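Local coordinates for possible thiol-disulfide isomerase (Cytophaga hutchinsonii, PDB 3HCZ), which probably acts as a thiol-disulfide oxidoreductase or isomerase with a thioredoxin-like fold, at residues L115-L118 and I124-K127; A31-L36 and V139-S144. All blocks are in the same frame, centred on the assembly; numbering follows the deposited sequence.

Contact 1: L115-L118 and I124-K127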
ATOM      1  N   LEU A 115      -3.912  -4.273   3.617  1.00 16.50           N
ATOM      2  CA  LEU A 115      -2.974  -3.217   4.029  1.00 16.51           C
ATOM      3  C   LEU A 115      -1.836  -3.773   4.923  1.00 15.82           C
ATOM      4  O   LEU A 115      -2.099  -4.530   5.897  1.00 15.79           O
ATOM      5  CB  LEU A 115      -3.774  -2.139   4.801  1.00 16.69           C
ATOM      6  CG  LEU A 115      -3.062  -0.857   5.240  1.00 20.22           C
ATOM      7  CD1 LEU A 115      -4.099   0.215   5.419  1.00 24.58           C
ATOM      8  CD2 LEU A 115      -2.312  -1.098   6.570  1.00 19.68           C
ATOM      9  N   TYR A 116      -0.597  -3.437   4.586  1.00 13.82           N
ATOM     10  CA  TYR A 116       0.561  -3.712   5.452  1.00 14.66           C
ATOM     11  C   TYR A 116       1.206  -2.408   5.828  1.00 14.63           C
ATOM     12  O   TYR A 116       1.184  -1.477   5.037  1.00 16.87           O
ATOM     13  CB  TYR A 116       1.608  -4.569   4.726  1.00 14.92           C
ATOM     14  CG  TYR A 116       1.118  -5.970   4.423  1.00 17.60           C
ATOM     15  CD1 TYR A 116       1.398  -7.022   5.300  1.00 18.80           C
ATOM     16  CD2 TYR A 116       0.361  -6.246   3.262  1.00 19.11           C
ATOM     17  CE1 TYR A 116       0.961  -8.332   5.013  1.00 23.05           C
ATOM     18  CE2 TYR A 116      -0.106  -7.556   2.989  1.00 22.23           C
ATOM     19  CZ  TYR A 116       0.208  -8.587   3.865  1.00 24.62           C
ATOM     20  OH  TYR A 116      -0.226  -9.894   3.664  1.00 29.89           O
ATOM     21  N   VAL A 117       1.800  -2.314   7.018  1.00 13.37           N
ATOM     22  CA  VAL A 117       2.582  -1.144   7.353  1.00 13.61           C
ATOM     23  C   VAL A 117       4.032  -1.620   7.385  1.00 13.14           C
ATOM     24  O   VAL A 117       4.367  -2.636   8.018  1.00 12.18           O
ATOM     25  CB  VAL A 117       2.177  -0.532   8.734  1.00 13.19           C
ATOM     26  CG1 VAL A 117       2.996   0.721   9.042  1.00 14.36           C
ATOM     27  CG2 VAL A 117       0.643  -0.209   8.734  1.00 14.21           C
ATOM     28  N   LEU A 118       4.895  -0.877   6.698  1.00 13.01           N
ATOM     29  CA  LEU A 118       6.323  -1.211   6.660  1.00 13.78           C
ATOM     30  C   LEU A 118       7.112  -0.068   7.284  1.00 14.30           C
ATOM     31  O   LEU A 118       6.735   1.098   7.131  1.00 14.55           O
ATOM     32  CB  LEU A 118       6.815  -1.337   5.200  1.00 13.19           C
ATOM     33  CG  LEU A 118       5.932  -2.178   4.269  1.00 13.72           C
ATOM     34  CD1 LEU A 118       6.392  -2.213   2.790  1.00 16.03           C
ATOM     35  CD2 LEU A 118       5.751  -3.635   4.830  1.00 14.48           C
ATOM     36  N   ILE A 124       8.183  -5.502   7.750  1.00 13.30           N
ATOM     37  CA  ILE A 124       6.775  -5.541   8.042  1.00 13.97           C
ATOM     38  C   ILE A 124       6.566  -5.278   9.533  1.00 14.02           C
ATOM     39  O   ILE A 124       7.058  -6.059  10.395  1.00 14.44           O
ATOM     40  CB  ILE A 124       6.172  -6.933   7.644  1.00 14.07           C
ATOM     41  CG1 ILE A 124       6.233  -7.115   6.101  1.00 14.44           C
ATOM     42  CG2 ILE A 124       4.696  -7.071   8.168  1.00 14.41           C
ATOM     43  CD1 ILE A 124       6.117  -8.585   5.677  1.00 17.61           C
ATOM     44  N   ILE A 125       5.807  -4.227   9.847  1.00 12.95           N
ATOM     45  CA  ILE A 125       5.536  -3.911  11.289  1.00 13.74           C
ATOM     46  C   ILE A 125       4.050  -4.059  11.686  1.00 13.76           C
ATOM     47  O   ILE A 125       3.729  -4.139  12.874  1.00 13.64           O
ATOM     48  CB  ILE A 125       6.090  -2.523  11.725  1.00 12.45           C
ATOM     49  CG1 ILE A 125       5.476  -1.373  10.899  1.00 14.85           C
ATOM     50  CG2 ILE A 125       7.645  -2.503  11.585  1.00 15.97           C
ATOM     51  CD1 ILE A 125       5.940   0.041  11.406  1.00 14.53           C
ATOM     52  N   ALA A 126       3.180  -4.176  10.690  1.00 13.97           N
ATOM     53  CA  ALA A 126       1.767  -4.454  10.877  1.00 15.49           C
ATOM     54  C   ALA A 126       1.230  -5.211   9.644  1.00 15.87           C
ATOM     55  O   ALA A 126       1.596  -4.913   8.508  1.00 16.93           O
ATOM     56  CB  ALA A 126       0.963  -3.169  11.155  1.00 13.67           C
ATOM     57  N   LYS A 127       0.418  -6.241   9.879  1.00 16.47           N
ATOM     58  CA  LYS A 127      -0.086  -7.092   8.778  1.00 17.34           C
ATOM     59  C   LYS A 127      -1.609  -7.056   8.701  1.00 15.96           C
ATOM     60  O   LYS A 127      -2.267  -7.432   9.650  1.00 14.87           O
ATOM     61  CB  LYS A 127       0.249  -8.586   9.004  1.00 18.21           C
ATOM     62  CG  LYS A 127       1.723  -8.938   9.167  1.00 22.12           C
ATOM     63  CD  LYS A 127       1.900 -10.492   9.067  1.00 20.90           C
ATOM     64  CE  LYS A 127       1.893 -11.132  10.429  1.00 21.32           C
ATOM     65  NZ  LYS A 127       2.360 -12.567  10.412  1.00 18.08           N
TER
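A classic beta bulge marks the antiparallel hairpin of strands 114-118 and 124-127, in which Ile125 and Ala126 both face Val117. The axes of the two short segments come within 4.7 Å and run at 157° to each other. Val117 O takes a nearly straight bond from Ile125 N at 2.8 Å and a weak one from Ala126 N. Val117 N returns a bond to Ala126 O at 3.0 Å. On one face of the sheet Val117 CB and CG2 pack against the Ala126 methyl. Val117 CG1 meets Ile125 CG1 at 3.7 Å. With chi1 of 60°, Ile125 CG1 sits between its own N and carbonyl carbon, and lies close to Val117 O as well. Helix 134-147 covers this side through Leu134, Phe137 and Tyr141.

The other face carries Tyr116, Leu118, Ile124 and Lys127. The Tyr116 ring leans across to Lys127, with CD1 3.8 Å from Lys127 CA. Ile124 CG2 reaches the ring edge near its plane. Tyr116 OH is hydrogen-bonded to Arg128. Replacing Tyr116 by an alanine would probably leave the Lys127 backbone and Ile124 CG2 without their ring neighbour and Arg128 without its hydroxyl partner. Leu118 CD2 meets Ile124 CG1 at 3.7 Å. Lys127 NZ bonds to Leu5 O. The bulge takes up one extra residue, and Val117 O answers it with one strong and one weak bond, so pairing continues with apolar groups packed on both faces.

Contact 2: A31-L36 and V139-S144. With SO4 (sulfate ion), chain E.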
ATOM      1  N   ALA A  31      10.746   6.636   2.636  1.00 16.53           N
ATOM      2  CA  ALA A  31       9.741   7.152   3.563  1.00 15.85           C
ATOM      3  C   ALA A  31       9.955   6.521   4.943  1.00 15.71           C
ATOM      4  O   ALA A  31      10.351   5.353   5.048  1.00 15.89           O
ATOM      5  CB  ALA A  31       8.296   6.777   3.039  1.00 15.92           C
ATOM      6  N   LYS A  32       9.662   7.280   5.995  1.00 15.31           N
ATOM      7  CA  LYS A  32       9.770   6.772   7.346  1.00 15.01           C
ATOM      8  C   LYS A  32       8.854   5.533   7.521  1.00 15.27           C
ATOM      9  O   LYS A  32       9.247   4.535   8.182  1.00 15.28           O
ATOM     10  CB  LYS A  32       9.412   7.864   8.362  1.00 15.03           C
ATOM     11  CG  LYS A  32       9.396   7.359   9.786  1.00 16.37           C
ATOM     12  CD  LYS A  32       9.155   8.495  10.754  1.00 18.72           C
ATOM     13  CE  LYS A  32       9.358   7.991  12.143  1.00 22.32           C
ATOM     14  NZ  LYS A  32       8.911   8.980  13.153  1.00 26.12           N
ATOM     15  N   TYR A  33       7.636   5.587   6.948  1.00 13.81           N
ATOM     16  CA  TYR A  33       6.730   4.413   6.952  1.00 13.77           C
ATOM     17  C   TYR A  33       6.156   4.339   5.567  1.00 14.10           C
ATOM     18  O   TYR A  33       5.855   5.391   4.982  1.00 13.37           O
ATOM     19  CB  TYR A  33       5.510   4.563   7.866  1.00 13.79           C
ATOM     20  CG  TYR A  33       5.894   4.666   9.293  1.00 15.44           C
ATOM     21  CD1 TYR A  33       6.369   3.549   9.991  1.00 14.60           C
ATOM     22  CD2 TYR A  33       5.817   5.888   9.953  1.00 16.97           C
ATOM     23  CE1 TYR A  33       6.779   3.679  11.368  1.00 15.01           C
ATOM     24  CE2 TYR A  33       6.214   6.014  11.305  1.00 16.42           C
ATOM     25  CZ  TYR A  33       6.679   4.895  11.992  1.00 17.10           C
ATOM     26  OH  TYR A  33       7.068   5.033  13.324  1.00 15.73           O
ATOM     27  N   THR A  34       6.039   3.119   5.046  1.00 14.10           N
ATOM     28  CA  THR A  34       5.316   2.875   3.797  0.70 14.18           C
ATOM     29  C   THR A  34       4.100   2.017   4.096  1.00 15.54           C
ATOM     30  O   THR A  34       4.223   0.931   4.690  1.00 15.52           O
ATOM     31  CB  THR A  34       6.165   2.148   2.711  0.70 14.11           C
ATOM     32  OG1 THR A  34       7.340   2.905   2.455  0.70 14.87           O
ATOM     33  CG2 THR A  34       5.338   1.941   1.362  0.70 10.88           C
ATOM     34  N   ILE A  35       2.926   2.500   3.688  1.00 14.89           N
ATOM     35  CA  ILE A  35       1.708   1.728   3.765  0.50 14.74           C
ATOM     36  C   ILE A  35       1.587   0.965   2.434  1.00 15.84           C
ATOM     37  O   ILE A  35       1.449   1.584   1.372  1.00 16.84           O
ATOM     38  CB  ILE A  35       0.472   2.646   3.992  0.50 13.63           C
ATOM     39  CG1 ILE A  35       0.716   3.659   5.127  0.50 12.75           C
ATOM     40  CG2 ILE A  35      -0.799   1.813   4.236  0.50 14.93           C
ATOM     41  CD1 ILE A  35       1.187   3.036   6.435  0.50  9.50           C
ATOM     42  N   LEU A  36       1.666  -0.349   2.498  1.00 14.46           N
ATOM     43  CA  LEU A  36       1.517  -1.131   1.338  1.00 16.10           C
ATOM     44  C   LEU A  36       0.020  -1.448   1.224  1.00 15.92           C
ATOM     45  O   LEU A  36      -0.541  -2.125   2.087  1.00 17.04           O
ATOM     46  CB  LEU A  36       2.422  -2.369   1.433  1.00 16.99           C
ATOM     47  CG  LEU A  36       2.308  -3.395   0.328  1.00 17.71           C
ATOM     48  CD1 LEU A  36       2.434  -2.757  -1.118  1.00 20.77           C
ATOM     49  CD2 LEU A  36       3.451  -4.399   0.603  1.00 17.54           C
ATOM     50  N   VAL A 139       1.066   5.018  17.109  1.00 20.58           N
ATOM     51  CA  VAL A 139       1.390   5.479  18.476  1.00 20.78           C
ATOM     52  C   VAL A 139       2.058   4.382  19.281  1.00 21.46           C
ATOM     53  O   VAL A 139       3.118   4.609  19.867  1.00 21.15           O
ATOM     54  CB  VAL A 139       0.187   6.051  19.260  1.00 20.94           C
ATOM     55  CG1 VAL A 139       0.636   6.450  20.658  1.00 21.39           C
ATOM     56  CG2 VAL A 139      -0.373   7.267  18.558  1.00 21.37           C
ATOM     57  N   GLN A 140       1.461   3.192  19.299  1.00 21.51           N
ATOM     58  CA  GLN A 140       1.952   2.109  20.158  1.00 22.07           C
ATOM     59  C   GLN A 140       3.305   1.610  19.673  1.00 21.58           C
ATOM     60  O   GLN A 140       4.201   1.327  20.481  1.00 20.86           O
ATOM     61  CB  GLN A 140       0.976   0.915  20.233  1.00 22.97           C
ATOM     62  CG  GLN A 140      -0.513   1.212  20.615  1.00 26.32           C
ATOM     63  CD  GLN A 140      -0.717   2.315  21.663  1.00 31.96           C
ATOM     64  OE1 GLN A 140      -1.490   3.263  21.431  1.00 34.90           O
ATOM     65  NE2 GLN A 140      -0.036   2.198  22.815  1.00 29.20           N
ATOM     66  N   TYR A 141       3.442   1.513  18.351  1.00 21.10           N
ATOM     67  CA  TYR A 141       4.696   1.085  17.711  1.00 20.49           C
ATOM     68  C   TYR A 141       5.843   1.996  18.139  1.00 21.44           C
ATOM     69  O   TYR A 141       6.896   1.514  18.606  1.00 21.93           O
ATOM     70  CB  TYR A 141       4.577   1.098  16.193  1.00 19.67           C
ATOM     71  CG  TYR A 141       5.880   0.737  15.528  1.00 17.98           C
ATOM     72  CD1 TYR A 141       6.349  -0.577  15.545  1.00 16.15           C
ATOM     73  CD2 TYR A 141       6.662   1.712  14.897  1.00 16.44           C
ATOM     74  CE1 TYR A 141       7.562  -0.918  14.942  1.00 15.67           C
ATOM     75  CE2 TYR A 141       7.884   1.382  14.281  1.00 15.61           C
ATOM     76  CZ  TYR A 141       8.319   0.072  14.322  1.00 16.34           C
ATOM     77  OH  TYR A 141       9.500  -0.255  13.724  1.00 19.64           O
ATOM     78  N   GLU A 142       5.632   3.302  18.038  1.00 21.23           N
ATOM     79  CA  GLU A 142       6.708   4.216  18.390  1.00 22.72           C
ATOM     80  C   GLU A 142       7.043   4.156  19.882  1.00 23.68           C
ATOM     81  O   GLU A 142       8.225   4.152  20.235  1.00 23.94           O
ATOM     82  CB  GLU A 142       6.458   5.628  17.876  1.00 21.92           C
ATOM     83  CG  GLU A 142       6.332   5.622  16.351  1.00 22.71           C
ATOM     84  CD  GLU A 142       6.365   6.987  15.785  1.00 22.17           C
ATOM     85  OE1 GLU A 142       6.312   7.942  16.579  1.00 24.16           O
ATOM     86  OE2 GLU A 142       6.453   7.124  14.553  1.00 23.95           O
ATOM     87  N   LYS A 143       6.029   4.035  20.742  1.00 24.49           N
ATOM     88  CA  LYS A 143       6.278   3.870  22.172  0.50 25.27           C
ATOM     89  C   LYS A 143       7.140   2.625  22.411  1.00 26.35           C
ATOM     90  O   LYS A 143       8.043   2.640  23.259  1.00 25.93           O
ATOM     91  CB  LYS A 143       4.970   3.786  22.969  0.50 25.08           C
ATOM     92  CG  LYS A 143       4.053   5.004  22.851  0.50 23.99           C
ATOM     93  CD  LYS A 143       4.805   6.330  22.935  0.50 22.91           C
ATOM     94  CE  LYS A 143       5.146   6.872  21.553  0.50 22.17           C
ATOM     95  NZ  LYS A 143       3.932   7.019  20.694  0.50 17.13           N
ATOM     96  N   SER A 144       6.867   1.561  21.653  1.00 27.69           N
ATOM     97  CA  SER A 144       7.594   0.285  21.761  1.00 30.41           C
ATOM     98  C   SER A 144       9.080   0.351  21.378  1.00 32.47           C
ATOM     99  O   SER A 144       9.878  -0.464  21.837  1.00 32.94           O
ATOM    100  CB  SER A 144       6.905  -0.807  20.935  1.00 30.28           C
ATOM    101  OG  SER A 144       7.244  -0.697  19.554  1.00 29.70           O
TER
HETATM  102  S   SO4 E   4      10.172  11.205   4.763  0.60 66.87           S
HETATM  103  O1  SO4 E   4      10.341  12.379   5.615  0.60 66.49           O
HETATM  104  O2  SO4 E   4       8.984  11.397   3.933  0.60 66.78           O
HETATM  105  O3  SO4 E   4      11.326  11.092   3.873  0.60 66.74           O
HETATM  106  O4  SO4 E   4      10.039   9.994   5.573  0.60 64.27           O
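The Tyr33 hydroxyl points at the carboxylate of Glu142 and donates a short hydrogen bond, OH to OE2, of 2.5 Å. The ring and carboxylate planes are 24° apart, so the two flat groups are nearly coplanar. OE2 lies at the ring edge and receives the bond on its anti lone pair, away from the other oxygen. Glu142 CG also comes within 3.2 Å of Tyr33 OH.

Lys32 and Glu142 reach toward each other from opposite directions. The lysine CG is anti to the backbone N (chi1 175°) and the rest of the chain is extended, which carries NZ out to OE2 at 3.4 Å. This is a salt bridge with a weak hydrogen bond. One carboxylate oxygen thus serves both partners, and the lysine charge probably helps keep Glu142 ionised. At the other end of the residue, Lys32 N binds O4 of a sulfate ion at 2.8 Å; the ion probably comes from the crystallisation liquor.

Tyr141 meets Tyr33 edge to edge. Tyr33 CE1 is 3.9 Å from Tyr141 CE2, and Tyr33 OH lies near the plane of the Tyr141 ring, beside CD2.

The contact joins the start of strand 33-39 to the C-terminal helix 134-147. Tyr33 is bonded through its backbone to Gly64, just before strand 65-71, and to Gln66 within it. Both tyrosines touch Ile125 of the outermost strand 124-127, with strand 114-118 between it and strand 33-39.

Overall arrangement
Contact 1 is mostly buried and joins two neighbouring strands by backbone hydrogen bonds and apolar side chains. Contact 2 lies farther from the chain's centre and is only partly buried. There, polar side chains from the start of a strand and the loop before it reach a helix, through a carboxylate, a hydroxyl and an ammonium group. The two share one sheet. Strand 33-39 pairs with strand 114-118 through Leu118 N to Thr34 O and Tyr116 O to Leu36 N, both probable hydrogen bonds. On the helix side the two contacts meet through Ile125. Helix 134-147 follows strand 124-127 in the chain and packs against the sheet, as expected of a thioredoxin-like fold.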